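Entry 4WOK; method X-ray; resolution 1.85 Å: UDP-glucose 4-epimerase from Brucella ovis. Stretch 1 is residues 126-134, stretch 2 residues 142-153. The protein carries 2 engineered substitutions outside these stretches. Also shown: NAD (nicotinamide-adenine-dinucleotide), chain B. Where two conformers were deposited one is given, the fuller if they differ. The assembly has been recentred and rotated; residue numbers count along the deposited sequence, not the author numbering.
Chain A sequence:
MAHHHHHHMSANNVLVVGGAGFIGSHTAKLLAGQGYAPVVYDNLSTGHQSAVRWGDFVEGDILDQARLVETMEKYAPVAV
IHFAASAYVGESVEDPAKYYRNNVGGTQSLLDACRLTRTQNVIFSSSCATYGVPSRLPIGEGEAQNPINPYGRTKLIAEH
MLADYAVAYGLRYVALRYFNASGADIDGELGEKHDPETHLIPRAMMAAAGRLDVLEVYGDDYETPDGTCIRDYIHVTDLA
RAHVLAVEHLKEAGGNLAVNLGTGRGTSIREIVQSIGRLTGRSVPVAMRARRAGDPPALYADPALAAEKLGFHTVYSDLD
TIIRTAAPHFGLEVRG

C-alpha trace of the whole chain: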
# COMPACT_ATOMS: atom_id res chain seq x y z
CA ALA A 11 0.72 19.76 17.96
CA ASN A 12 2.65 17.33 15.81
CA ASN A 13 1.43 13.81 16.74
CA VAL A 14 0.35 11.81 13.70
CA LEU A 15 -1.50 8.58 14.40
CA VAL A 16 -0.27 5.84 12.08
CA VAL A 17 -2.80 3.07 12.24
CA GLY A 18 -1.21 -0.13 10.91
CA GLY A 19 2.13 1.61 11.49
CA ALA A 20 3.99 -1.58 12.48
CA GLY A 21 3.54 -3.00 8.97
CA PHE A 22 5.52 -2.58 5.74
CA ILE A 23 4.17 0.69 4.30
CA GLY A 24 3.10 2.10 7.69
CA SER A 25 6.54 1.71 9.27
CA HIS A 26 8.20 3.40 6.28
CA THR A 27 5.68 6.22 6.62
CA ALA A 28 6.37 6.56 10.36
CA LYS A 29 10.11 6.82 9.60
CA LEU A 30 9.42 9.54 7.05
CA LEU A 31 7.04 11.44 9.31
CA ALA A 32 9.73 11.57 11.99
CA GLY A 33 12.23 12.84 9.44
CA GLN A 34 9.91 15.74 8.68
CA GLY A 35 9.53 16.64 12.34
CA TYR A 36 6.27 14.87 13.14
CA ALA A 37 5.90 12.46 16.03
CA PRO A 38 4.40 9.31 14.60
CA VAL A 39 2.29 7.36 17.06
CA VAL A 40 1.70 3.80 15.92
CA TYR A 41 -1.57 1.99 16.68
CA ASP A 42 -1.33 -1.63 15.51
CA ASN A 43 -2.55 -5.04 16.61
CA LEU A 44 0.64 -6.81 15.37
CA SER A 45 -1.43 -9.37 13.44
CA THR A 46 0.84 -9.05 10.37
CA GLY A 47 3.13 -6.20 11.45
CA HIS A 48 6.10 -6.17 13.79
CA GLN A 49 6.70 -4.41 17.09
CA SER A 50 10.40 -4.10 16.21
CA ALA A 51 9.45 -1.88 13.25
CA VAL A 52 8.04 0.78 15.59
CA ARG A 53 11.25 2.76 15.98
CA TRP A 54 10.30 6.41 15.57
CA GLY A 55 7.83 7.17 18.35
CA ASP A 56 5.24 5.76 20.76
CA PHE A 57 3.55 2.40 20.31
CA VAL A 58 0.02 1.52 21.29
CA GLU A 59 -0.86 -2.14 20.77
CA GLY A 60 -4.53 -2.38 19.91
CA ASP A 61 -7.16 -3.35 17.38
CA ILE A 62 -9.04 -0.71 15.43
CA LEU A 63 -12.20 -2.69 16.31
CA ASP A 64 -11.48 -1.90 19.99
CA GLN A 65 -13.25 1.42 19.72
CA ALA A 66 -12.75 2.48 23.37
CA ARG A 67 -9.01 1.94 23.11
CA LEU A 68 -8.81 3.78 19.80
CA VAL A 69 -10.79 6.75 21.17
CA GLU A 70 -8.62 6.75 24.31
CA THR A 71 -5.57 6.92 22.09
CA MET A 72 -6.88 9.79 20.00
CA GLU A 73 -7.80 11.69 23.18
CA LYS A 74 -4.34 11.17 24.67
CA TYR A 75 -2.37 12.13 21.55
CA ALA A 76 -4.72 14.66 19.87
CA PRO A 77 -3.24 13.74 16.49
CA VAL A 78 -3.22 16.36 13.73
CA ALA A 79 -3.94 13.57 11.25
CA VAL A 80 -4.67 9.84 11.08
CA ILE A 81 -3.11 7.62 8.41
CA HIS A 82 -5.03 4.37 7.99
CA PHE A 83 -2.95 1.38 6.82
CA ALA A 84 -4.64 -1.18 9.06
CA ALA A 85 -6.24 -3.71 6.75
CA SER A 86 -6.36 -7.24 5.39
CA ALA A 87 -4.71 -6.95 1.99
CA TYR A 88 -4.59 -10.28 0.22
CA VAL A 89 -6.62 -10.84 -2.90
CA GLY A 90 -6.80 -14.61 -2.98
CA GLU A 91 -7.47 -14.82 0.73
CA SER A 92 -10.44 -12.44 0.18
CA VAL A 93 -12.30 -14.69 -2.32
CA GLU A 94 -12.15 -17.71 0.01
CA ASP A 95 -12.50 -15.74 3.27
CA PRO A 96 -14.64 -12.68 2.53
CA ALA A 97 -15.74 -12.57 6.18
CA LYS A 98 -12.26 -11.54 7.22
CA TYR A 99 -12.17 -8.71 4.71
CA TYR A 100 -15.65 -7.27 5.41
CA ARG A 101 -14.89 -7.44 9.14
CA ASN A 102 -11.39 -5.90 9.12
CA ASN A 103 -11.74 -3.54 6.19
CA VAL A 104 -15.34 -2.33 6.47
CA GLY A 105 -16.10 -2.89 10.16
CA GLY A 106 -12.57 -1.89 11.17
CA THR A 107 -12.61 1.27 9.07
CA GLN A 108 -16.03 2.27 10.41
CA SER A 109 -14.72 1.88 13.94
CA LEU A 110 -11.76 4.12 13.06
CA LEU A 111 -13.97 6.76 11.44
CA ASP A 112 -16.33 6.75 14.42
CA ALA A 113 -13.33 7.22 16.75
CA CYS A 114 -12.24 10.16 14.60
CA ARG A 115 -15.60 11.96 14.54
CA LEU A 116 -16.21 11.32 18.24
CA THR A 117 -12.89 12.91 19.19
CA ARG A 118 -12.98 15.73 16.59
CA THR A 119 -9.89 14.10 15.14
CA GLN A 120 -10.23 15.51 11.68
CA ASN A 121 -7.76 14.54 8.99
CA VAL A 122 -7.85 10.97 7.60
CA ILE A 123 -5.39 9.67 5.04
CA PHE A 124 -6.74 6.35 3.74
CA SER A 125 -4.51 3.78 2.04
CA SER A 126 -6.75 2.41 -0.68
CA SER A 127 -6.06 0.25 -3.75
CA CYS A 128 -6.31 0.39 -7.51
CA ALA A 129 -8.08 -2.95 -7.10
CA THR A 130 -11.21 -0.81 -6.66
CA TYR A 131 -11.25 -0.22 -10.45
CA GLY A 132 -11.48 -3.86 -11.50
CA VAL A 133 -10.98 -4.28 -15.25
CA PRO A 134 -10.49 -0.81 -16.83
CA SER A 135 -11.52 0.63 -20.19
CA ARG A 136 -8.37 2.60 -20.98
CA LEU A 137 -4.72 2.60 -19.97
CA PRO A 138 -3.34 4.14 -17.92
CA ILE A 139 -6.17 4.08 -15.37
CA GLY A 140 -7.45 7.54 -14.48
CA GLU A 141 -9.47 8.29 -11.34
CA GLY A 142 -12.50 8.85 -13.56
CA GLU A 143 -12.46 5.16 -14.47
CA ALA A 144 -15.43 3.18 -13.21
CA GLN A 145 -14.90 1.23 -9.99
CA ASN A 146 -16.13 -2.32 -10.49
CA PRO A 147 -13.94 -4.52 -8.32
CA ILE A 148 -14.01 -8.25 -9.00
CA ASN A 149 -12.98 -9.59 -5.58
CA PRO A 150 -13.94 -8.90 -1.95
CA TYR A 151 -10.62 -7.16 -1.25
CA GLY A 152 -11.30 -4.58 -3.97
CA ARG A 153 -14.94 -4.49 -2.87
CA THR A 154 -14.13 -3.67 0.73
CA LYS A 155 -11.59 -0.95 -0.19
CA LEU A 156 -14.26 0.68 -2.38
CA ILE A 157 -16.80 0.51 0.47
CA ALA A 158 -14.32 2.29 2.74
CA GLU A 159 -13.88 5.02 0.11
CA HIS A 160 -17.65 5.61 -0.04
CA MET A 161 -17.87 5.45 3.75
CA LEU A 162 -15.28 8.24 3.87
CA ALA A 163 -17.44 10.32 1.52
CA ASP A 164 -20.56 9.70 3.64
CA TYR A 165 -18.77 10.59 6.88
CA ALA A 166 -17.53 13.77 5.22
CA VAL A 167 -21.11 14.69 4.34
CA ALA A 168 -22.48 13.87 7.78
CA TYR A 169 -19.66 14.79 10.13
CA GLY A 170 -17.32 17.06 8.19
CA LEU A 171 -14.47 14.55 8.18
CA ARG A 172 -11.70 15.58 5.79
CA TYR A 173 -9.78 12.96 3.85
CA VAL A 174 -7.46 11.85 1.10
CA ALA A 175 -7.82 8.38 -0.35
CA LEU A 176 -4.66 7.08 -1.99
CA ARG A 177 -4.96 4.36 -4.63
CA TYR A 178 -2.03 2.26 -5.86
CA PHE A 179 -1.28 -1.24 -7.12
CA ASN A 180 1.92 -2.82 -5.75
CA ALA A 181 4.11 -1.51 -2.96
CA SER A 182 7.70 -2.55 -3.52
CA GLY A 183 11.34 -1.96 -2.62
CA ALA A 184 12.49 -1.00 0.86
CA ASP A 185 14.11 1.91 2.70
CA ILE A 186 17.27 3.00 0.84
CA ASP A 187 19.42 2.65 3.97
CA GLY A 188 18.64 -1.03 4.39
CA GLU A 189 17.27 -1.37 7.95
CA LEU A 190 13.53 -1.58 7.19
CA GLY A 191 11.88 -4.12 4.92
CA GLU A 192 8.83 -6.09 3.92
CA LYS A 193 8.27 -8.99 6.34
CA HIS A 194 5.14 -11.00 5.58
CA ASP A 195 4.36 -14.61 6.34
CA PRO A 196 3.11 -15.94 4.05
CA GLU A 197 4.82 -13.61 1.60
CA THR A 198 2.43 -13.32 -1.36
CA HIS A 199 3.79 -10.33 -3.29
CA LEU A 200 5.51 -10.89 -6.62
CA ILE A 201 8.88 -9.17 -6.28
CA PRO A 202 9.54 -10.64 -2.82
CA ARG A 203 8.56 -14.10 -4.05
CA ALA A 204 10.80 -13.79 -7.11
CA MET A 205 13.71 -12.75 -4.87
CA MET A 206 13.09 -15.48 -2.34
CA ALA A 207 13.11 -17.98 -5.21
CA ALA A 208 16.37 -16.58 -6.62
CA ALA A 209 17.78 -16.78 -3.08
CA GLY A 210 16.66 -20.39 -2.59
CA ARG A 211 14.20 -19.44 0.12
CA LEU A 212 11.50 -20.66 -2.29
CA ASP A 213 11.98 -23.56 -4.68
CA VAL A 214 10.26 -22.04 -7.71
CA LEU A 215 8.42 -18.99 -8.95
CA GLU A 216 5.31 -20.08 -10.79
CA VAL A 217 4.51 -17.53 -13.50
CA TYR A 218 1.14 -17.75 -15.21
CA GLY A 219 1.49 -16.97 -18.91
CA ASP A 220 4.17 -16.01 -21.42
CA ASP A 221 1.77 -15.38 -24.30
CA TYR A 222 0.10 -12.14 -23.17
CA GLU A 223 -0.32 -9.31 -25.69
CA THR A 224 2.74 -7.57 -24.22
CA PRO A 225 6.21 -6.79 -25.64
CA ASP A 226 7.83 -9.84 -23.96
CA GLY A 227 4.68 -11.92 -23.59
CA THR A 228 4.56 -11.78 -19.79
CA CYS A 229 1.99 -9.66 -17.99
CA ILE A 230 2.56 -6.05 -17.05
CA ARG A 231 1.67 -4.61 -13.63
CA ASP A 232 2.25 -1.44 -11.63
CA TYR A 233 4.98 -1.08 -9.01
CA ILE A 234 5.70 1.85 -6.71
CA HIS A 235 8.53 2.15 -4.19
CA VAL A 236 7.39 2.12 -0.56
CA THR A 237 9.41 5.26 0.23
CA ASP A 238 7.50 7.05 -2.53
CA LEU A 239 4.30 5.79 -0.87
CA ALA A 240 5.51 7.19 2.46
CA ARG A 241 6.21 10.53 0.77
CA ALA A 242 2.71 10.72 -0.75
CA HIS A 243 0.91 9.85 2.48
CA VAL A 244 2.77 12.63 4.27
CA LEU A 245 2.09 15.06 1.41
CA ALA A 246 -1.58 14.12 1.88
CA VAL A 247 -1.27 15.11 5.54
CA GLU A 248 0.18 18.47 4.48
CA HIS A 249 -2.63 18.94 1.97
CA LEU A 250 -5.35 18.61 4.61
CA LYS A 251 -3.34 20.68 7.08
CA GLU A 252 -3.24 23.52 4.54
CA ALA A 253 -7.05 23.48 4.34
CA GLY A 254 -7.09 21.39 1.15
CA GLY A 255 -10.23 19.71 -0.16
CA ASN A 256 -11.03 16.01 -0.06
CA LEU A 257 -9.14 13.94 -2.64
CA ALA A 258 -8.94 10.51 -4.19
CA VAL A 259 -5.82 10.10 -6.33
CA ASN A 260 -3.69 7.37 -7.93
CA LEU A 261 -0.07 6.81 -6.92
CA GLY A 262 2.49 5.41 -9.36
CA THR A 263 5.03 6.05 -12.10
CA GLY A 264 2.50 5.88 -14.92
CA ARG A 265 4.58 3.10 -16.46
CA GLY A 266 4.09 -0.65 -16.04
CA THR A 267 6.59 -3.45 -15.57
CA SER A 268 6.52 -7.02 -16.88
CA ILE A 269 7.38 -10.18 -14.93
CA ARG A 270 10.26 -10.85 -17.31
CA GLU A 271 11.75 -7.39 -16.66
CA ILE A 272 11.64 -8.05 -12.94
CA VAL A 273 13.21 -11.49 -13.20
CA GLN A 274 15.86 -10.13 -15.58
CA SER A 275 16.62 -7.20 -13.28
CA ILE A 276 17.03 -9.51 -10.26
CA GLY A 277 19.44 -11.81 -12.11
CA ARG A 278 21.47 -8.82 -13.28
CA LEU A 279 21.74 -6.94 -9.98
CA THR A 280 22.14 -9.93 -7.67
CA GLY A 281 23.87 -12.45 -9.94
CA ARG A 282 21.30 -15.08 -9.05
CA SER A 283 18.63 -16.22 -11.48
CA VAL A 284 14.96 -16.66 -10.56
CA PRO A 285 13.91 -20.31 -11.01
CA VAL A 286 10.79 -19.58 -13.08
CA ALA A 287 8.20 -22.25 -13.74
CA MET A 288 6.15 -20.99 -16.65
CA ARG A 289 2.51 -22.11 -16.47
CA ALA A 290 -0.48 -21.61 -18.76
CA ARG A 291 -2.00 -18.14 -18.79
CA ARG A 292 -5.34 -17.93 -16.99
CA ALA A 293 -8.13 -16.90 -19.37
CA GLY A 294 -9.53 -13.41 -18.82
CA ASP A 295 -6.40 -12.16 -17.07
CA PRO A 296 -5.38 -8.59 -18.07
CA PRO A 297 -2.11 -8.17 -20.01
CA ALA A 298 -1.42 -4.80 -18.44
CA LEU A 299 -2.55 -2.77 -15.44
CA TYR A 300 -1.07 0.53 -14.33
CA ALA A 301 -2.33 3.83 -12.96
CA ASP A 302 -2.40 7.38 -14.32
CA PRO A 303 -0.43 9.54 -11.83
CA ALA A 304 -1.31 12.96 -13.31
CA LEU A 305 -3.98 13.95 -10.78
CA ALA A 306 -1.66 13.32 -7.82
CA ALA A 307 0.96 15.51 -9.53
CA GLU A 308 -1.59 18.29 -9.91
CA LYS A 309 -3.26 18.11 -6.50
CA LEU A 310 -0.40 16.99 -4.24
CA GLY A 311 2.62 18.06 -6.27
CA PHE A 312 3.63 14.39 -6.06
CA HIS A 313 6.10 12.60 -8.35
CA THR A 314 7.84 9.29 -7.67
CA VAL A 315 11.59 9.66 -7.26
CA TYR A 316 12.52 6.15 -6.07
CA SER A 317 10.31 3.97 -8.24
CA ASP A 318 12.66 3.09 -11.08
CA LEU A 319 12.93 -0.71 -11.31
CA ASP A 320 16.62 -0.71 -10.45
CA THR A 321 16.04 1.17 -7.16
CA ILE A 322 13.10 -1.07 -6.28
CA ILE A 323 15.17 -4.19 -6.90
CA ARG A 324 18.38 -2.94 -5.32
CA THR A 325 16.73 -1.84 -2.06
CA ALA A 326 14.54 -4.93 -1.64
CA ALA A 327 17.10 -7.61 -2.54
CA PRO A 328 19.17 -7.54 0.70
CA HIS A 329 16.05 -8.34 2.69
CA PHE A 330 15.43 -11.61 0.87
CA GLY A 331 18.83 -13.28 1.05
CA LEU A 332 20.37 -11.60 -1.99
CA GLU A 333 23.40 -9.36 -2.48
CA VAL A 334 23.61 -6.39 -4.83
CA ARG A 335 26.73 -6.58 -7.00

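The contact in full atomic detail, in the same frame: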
# COMPACT_ATOMS: atom_id res chain seq x y z
N SER A 126 -5.80 3.17 0.09
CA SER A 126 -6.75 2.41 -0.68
C SER A 126 -6.00 1.55 -1.68
O SER A 126 -4.82 1.27 -1.49
CB SER A 126 -7.74 3.34 -1.38
OG SER A 126 -8.83 2.61 -1.94
N SER A 127 -6.67 1.15 -2.76
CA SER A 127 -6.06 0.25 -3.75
C SER A 127 -6.63 0.50 -5.12
O SER A 127 -7.80 0.85 -5.25
CB SER A 127 -6.30 -1.22 -3.36
OG SER A 127 -5.85 -2.08 -4.40
N CYS A 128 -5.82 0.31 -6.15
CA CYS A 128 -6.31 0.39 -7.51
C CYS A 128 -7.13 -0.85 -7.86
O CYS A 128 -7.70 -0.94 -8.95
CB CYS A 128 -5.16 0.56 -8.50
SG CYS A 128 -4.45 2.22 -8.52
N ALA A 129 -7.19 -1.81 -6.94
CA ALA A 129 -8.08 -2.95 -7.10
C ALA A 129 -9.55 -2.52 -7.13
O ALA A 129 -10.42 -3.27 -7.57
CB ALA A 129 -7.85 -3.98 -6.00
N THR A 130 -9.83 -1.30 -6.65
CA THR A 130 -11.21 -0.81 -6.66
C THR A 130 -11.74 -0.63 -8.10
O THR A 130 -12.95 -0.68 -8.32
CB THR A 130 -11.33 0.54 -5.93
OG1 THR A 130 -10.43 1.48 -6.50
CG2 THR A 130 -11.03 0.39 -4.43
N TYR A 131 -10.84 -0.45 -9.06
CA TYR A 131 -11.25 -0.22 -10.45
C TYR A 131 -11.75 -1.47 -11.16
O TYR A 131 -12.61 -1.39 -12.04
CB TYR A 131 -10.08 0.36 -11.27
CG TYR A 131 -9.65 1.74 -10.83
CD1 TYR A 131 -10.53 2.81 -10.88
CD2 TYR A 131 -8.36 1.97 -10.38
CE1 TYR A 131 -10.14 4.08 -10.49
CE2 TYR A 131 -7.96 3.24 -9.97
CZ TYR A 131 -8.86 4.28 -10.03
OH TYR A 131 -8.47 5.54 -9.64
N GLY A 132 -11.21 -2.62 -10.78
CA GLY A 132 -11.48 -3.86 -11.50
C GLY A 132 -10.82 -3.79 -12.87
O GLY A 132 -9.73 -3.23 -13.02
N VAL A 133 -11.49 -4.35 -13.88
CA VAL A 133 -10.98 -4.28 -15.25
C VAL A 133 -11.33 -2.93 -15.88
O VAL A 133 -12.51 -2.57 -15.95
CB VAL A 133 -11.54 -5.42 -16.13
N PRO A 134 -10.31 -2.17 -16.32
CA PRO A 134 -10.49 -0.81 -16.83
C PRO A 134 -10.82 -0.76 -18.31
O PRO A 134 -10.73 -1.78 -19.00
CB PRO A 134 -9.12 -0.18 -16.57
CG PRO A 134 -8.18 -1.31 -16.78
CD PRO A 134 -8.89 -2.56 -16.28
N GLY A 142 -11.16 8.78 -13.02
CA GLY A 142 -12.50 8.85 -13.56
C GLY A 142 -13.02 7.49 -13.97
O GLY A 142 -14.21 7.31 -14.19
N GLU A 143 -12.11 6.52 -14.09
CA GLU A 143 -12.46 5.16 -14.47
C GLU A 143 -13.49 4.59 -13.51
O GLU A 143 -13.46 4.86 -12.31
CB GLU A 143 -11.22 4.27 -14.50
CG GLU A 143 -11.46 2.92 -15.13
CD GLU A 143 -11.71 3.02 -16.62
OE1 GLU A 143 -10.89 3.66 -17.32
OE2 GLU A 143 -12.72 2.46 -17.09
N ALA A 144 -14.41 3.79 -14.04
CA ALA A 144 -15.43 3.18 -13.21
C ALA A 144 -14.79 2.25 -12.19
O ALA A 144 -13.74 1.66 -12.45
CB ALA A 144 -16.43 2.43 -14.06
N GLN A 145 -15.41 2.13 -11.02
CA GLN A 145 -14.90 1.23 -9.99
C GLN A 145 -15.79 0.00 -9.84
O GLN A 145 -16.81 0.02 -9.14
CB GLN A 145 -14.76 1.97 -8.66
CG GLN A 145 -13.60 2.96 -8.66
CD GLN A 145 -13.52 3.78 -7.39
OE1 GLN A 145 -14.41 4.58 -7.09
NE2 GLN A 145 -12.46 3.58 -6.61
N ASN A 146 -15.40 -1.06 -10.53
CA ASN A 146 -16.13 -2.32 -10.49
C ASN A 146 -15.20 -3.44 -10.10
O ASN A 146 -14.75 -4.20 -10.96
CB ASN A 146 -16.78 -2.61 -11.84
CG ASN A 146 -17.82 -1.58 -12.22
OD1 ASN A 146 -17.76 -0.99 -13.29
ND2 ASN A 146 -18.78 -1.36 -11.32
N PRO A 147 -14.91 -3.54 -8.80
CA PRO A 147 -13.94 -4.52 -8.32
C PRO A 147 -14.46 -5.93 -8.51
O PRO A 147 -15.68 -6.13 -8.53
CB PRO A 147 -13.77 -4.17 -6.83
CG PRO A 147 -15.03 -3.45 -6.47
CD PRO A 147 -15.46 -2.71 -7.71
N ILE A 148 -13.57 -6.90 -8.67
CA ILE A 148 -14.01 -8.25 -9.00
C ILE A 148 -13.64 -9.25 -7.91
O ILE A 148 -13.76 -10.46 -8.10
CB ILE A 148 -13.43 -8.70 -10.36
CG1 ILE A 148 -11.97 -8.29 -10.49
CG2 ILE A 148 -14.23 -8.09 -11.52
CD1 ILE A 148 -11.01 -9.38 -10.17
N ASN A 149 -13.20 -8.74 -6.75
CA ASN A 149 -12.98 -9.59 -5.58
C ASN A 149 -13.29 -8.83 -4.28
O ASN A 149 -13.34 -7.59 -4.27
CB ASN A 149 -11.55 -10.14 -5.55
CG ASN A 149 -10.50 -9.05 -5.61
OD1 ASN A 149 -10.48 -8.14 -4.78
ND2 ASN A 149 -9.60 -9.14 -6.59
N PRO A 150 -13.53 -9.58 -3.19
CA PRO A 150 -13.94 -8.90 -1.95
C PRO A 150 -12.92 -7.88 -1.43
O PRO A 150 -13.31 -6.88 -0.82
CB PRO A 150 -14.12 -10.06 -0.96
CG PRO A 150 -14.63 -11.18 -1.86
CD PRO A 150 -13.79 -11.03 -3.13
N TYR A 151 -11.63 -8.13 -1.66
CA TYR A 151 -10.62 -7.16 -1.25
C TYR A 151 -10.87 -5.80 -1.91
O TYR A 151 -11.00 -4.80 -1.22
CB TYR A 151 -9.22 -7.64 -1.58
CG TYR A 151 -8.16 -6.57 -1.38
CD1 TYR A 151 -7.83 -6.12 -0.11
CD2 TYR A 151 -7.49 -6.01 -2.47
CE1 TYR A 151 -6.87 -5.15 0.08
CE2 TYR A 151 -6.52 -5.04 -2.29
CZ TYR A 151 -6.21 -4.61 -1.01
OH TYR A 151 -5.26 -3.64 -0.81
N GLY A 152 -10.95 -5.79 -3.24
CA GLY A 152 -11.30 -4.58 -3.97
C GLY A 152 -12.63 -4.01 -3.52
O GLY A 152 -12.79 -2.80 -3.35
N ARG A 153 -13.61 -4.88 -3.32
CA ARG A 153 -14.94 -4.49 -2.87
C ARG A 153 -14.88 -3.73 -1.55
O ARG A 153 -15.49 -2.68 -1.38
CB ARG A 153 -15.82 -5.73 -2.70
CG ARG A 153 -17.30 -5.47 -2.58
CD ARG A 153 -18.00 -5.69 -3.92
NE ARG A 153 -18.40 -4.43 -4.53
CZ ARG A 153 -18.62 -4.24 -5.82
NH1 ARG A 153 -18.98 -3.04 -6.25
NH2 ARG A 153 -18.48 -5.26 -6.68
PA NAD B . 1.07 -4.98 6.27
O1A NAD B . 0.18 -6.14 6.66
O2A NAD B . 2.57 -5.00 6.36
O5B NAD B . 0.61 -3.72 7.37
C5B NAD B . -0.70 -3.91 7.85
C4B NAD B . -0.65 -3.41 9.32
O4B NAD B . -1.97 -3.27 9.84
C3B NAD B . 0.06 -4.55 10.06
O3B NAD B . 1.04 -3.97 10.88
C2B NAD B . -1.09 -5.18 10.88
O2B NAD B . -0.62 -5.68 12.07
C1B NAD B . -2.00 -3.92 11.13
N9A NAD B . -3.42 -4.29 11.30
C8A NAD B . -4.23 -5.12 10.49
N7A NAD B . -5.49 -5.21 10.94
C5A NAD B . -5.50 -4.40 12.09
C6A NAD B . -6.52 -4.09 13.01
N6A NAD B . -7.78 -4.62 12.86
N1A NAD B . -6.25 -3.26 14.05
C2A NAD B . -4.98 -2.76 14.16
N3A NAD B . -3.90 -2.99 13.36
C4A NAD B . -4.22 -3.82 12.32
O3 NAD B . 0.39 -4.61 4.86
PN NAD B . 1.03 -3.37 4.04
O1N NAD B . 1.94 -2.41 4.75
O2N NAD B . 1.26 -3.94 2.68
O5D NAD B . -0.28 -2.40 3.49
C5D NAD B . -0.97 -1.84 4.50
C4D NAD B . -2.00 -0.93 3.83
O4D NAD B . -1.59 -0.69 2.42
C3D NAD B . -3.35 -1.67 3.74
O3D NAD B . -4.33 -0.68 3.82
C2D NAD B . -3.29 -2.25 2.32
O2D NAD B . -4.50 -2.45 1.72
C1D NAD B . -2.68 -1.00 1.62
N1N NAD B . -2.17 -1.43 0.22
C2N NAD B . -1.01 -2.20 0.17
C3N NAD B . -0.53 -2.60 -1.11
C7N NAD B . 0.72 -3.43 -1.18
O7N NAD B . 1.18 -3.76 -2.28
N7N NAD B . 1.33 -3.81 -0.00
C4N NAD B . -1.24 -2.22 -2.25
C5N NAD B . -2.40 -1.45 -2.16
C6N NAD B . -2.87 -1.06 -0.90
O HOH W 1 -10.88 -5.85 -8.29
O HOH W 2 -14.24 -5.04 -13.44

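The two stretches meet along irregular backbone, and the 620 Å² they bury between them centres on Tyr131, Thr130 and Glu143. Stretch 1 makes a short 3-10 turn at 128-130, while stretch 2 runs past it as an extended loop before entering a helix at Pro150. The pairing is close: CA of Tyr131 lies 4.0 Å from CA of Gln145, and CA of Gly132 lies 4.1 Å from CA of Pro147.

Tyr131 covers the most surface. Its CA-to-CB bond points away from stretch 2, yet the ring, with chi1 in the m well, lies against it. CD1 sits 3.8 Å from Gln145 CG and 4.0 Å from Glu143 CB, so the methylene parts of two polar side chains supply an apolar surface for the ring. The carbonyl oxygens of Glu143 and Ala144 lie at the ring's edge, where the C-H groups carry slight positive charge. The backbone of Tyr131 also bonds: Asn146 N donates to Tyr131 O at 3.2 Å with a nearly straight angle.

Thr130 uses its small branched side chain in two ways. Its hydroxyl OG1 accepts from Gln145 NE2 at 2.9 Å and donates to Ser127 O at 3.0 Å, linking the neighbouring loop to its own turn. A hydroxyl suits this place because it can donate and accept at once. The methyl CG2 packs 3.8 Å from Gly152 O, and Pro147 CD comes within 3.3 Å of Thr130 O.

Glu143 points toward stretch 1, and its carboxylate carbon CD approaches Pro134 CB at 4.1 Å, a van der Waals contact in a poorly ordered part of the chain.

Glycine is well suited to two tight places. Gly132 has a positive phi of 69°, and a CB there would fall 1.9 Å from Asn146 O; instead its CA makes a C-H...O contact of 3.3 Å to that oxygen. At Gly152 a CB would lie 2.8 Å from Ala129 O. Gly152 N also donates to Asn149 OD1 at 2.8 Å, capping the helix start.

Water fills gaps where the backbones do not bond directly: one molecule donates to Ala129 O (2.7 Å from the water O) and accepts from Ile148 N (2.9 Å from the same O), and another joins Val133 N to Asn146 O. Near the helix, Ala129 CB packs 4.1 Å from Tyr151 CE2, and Tyr151 OH shares a 2.9 Å hydrogen bond with O2D of NAD, placing the end of this contact beside the epimerase's cofactor.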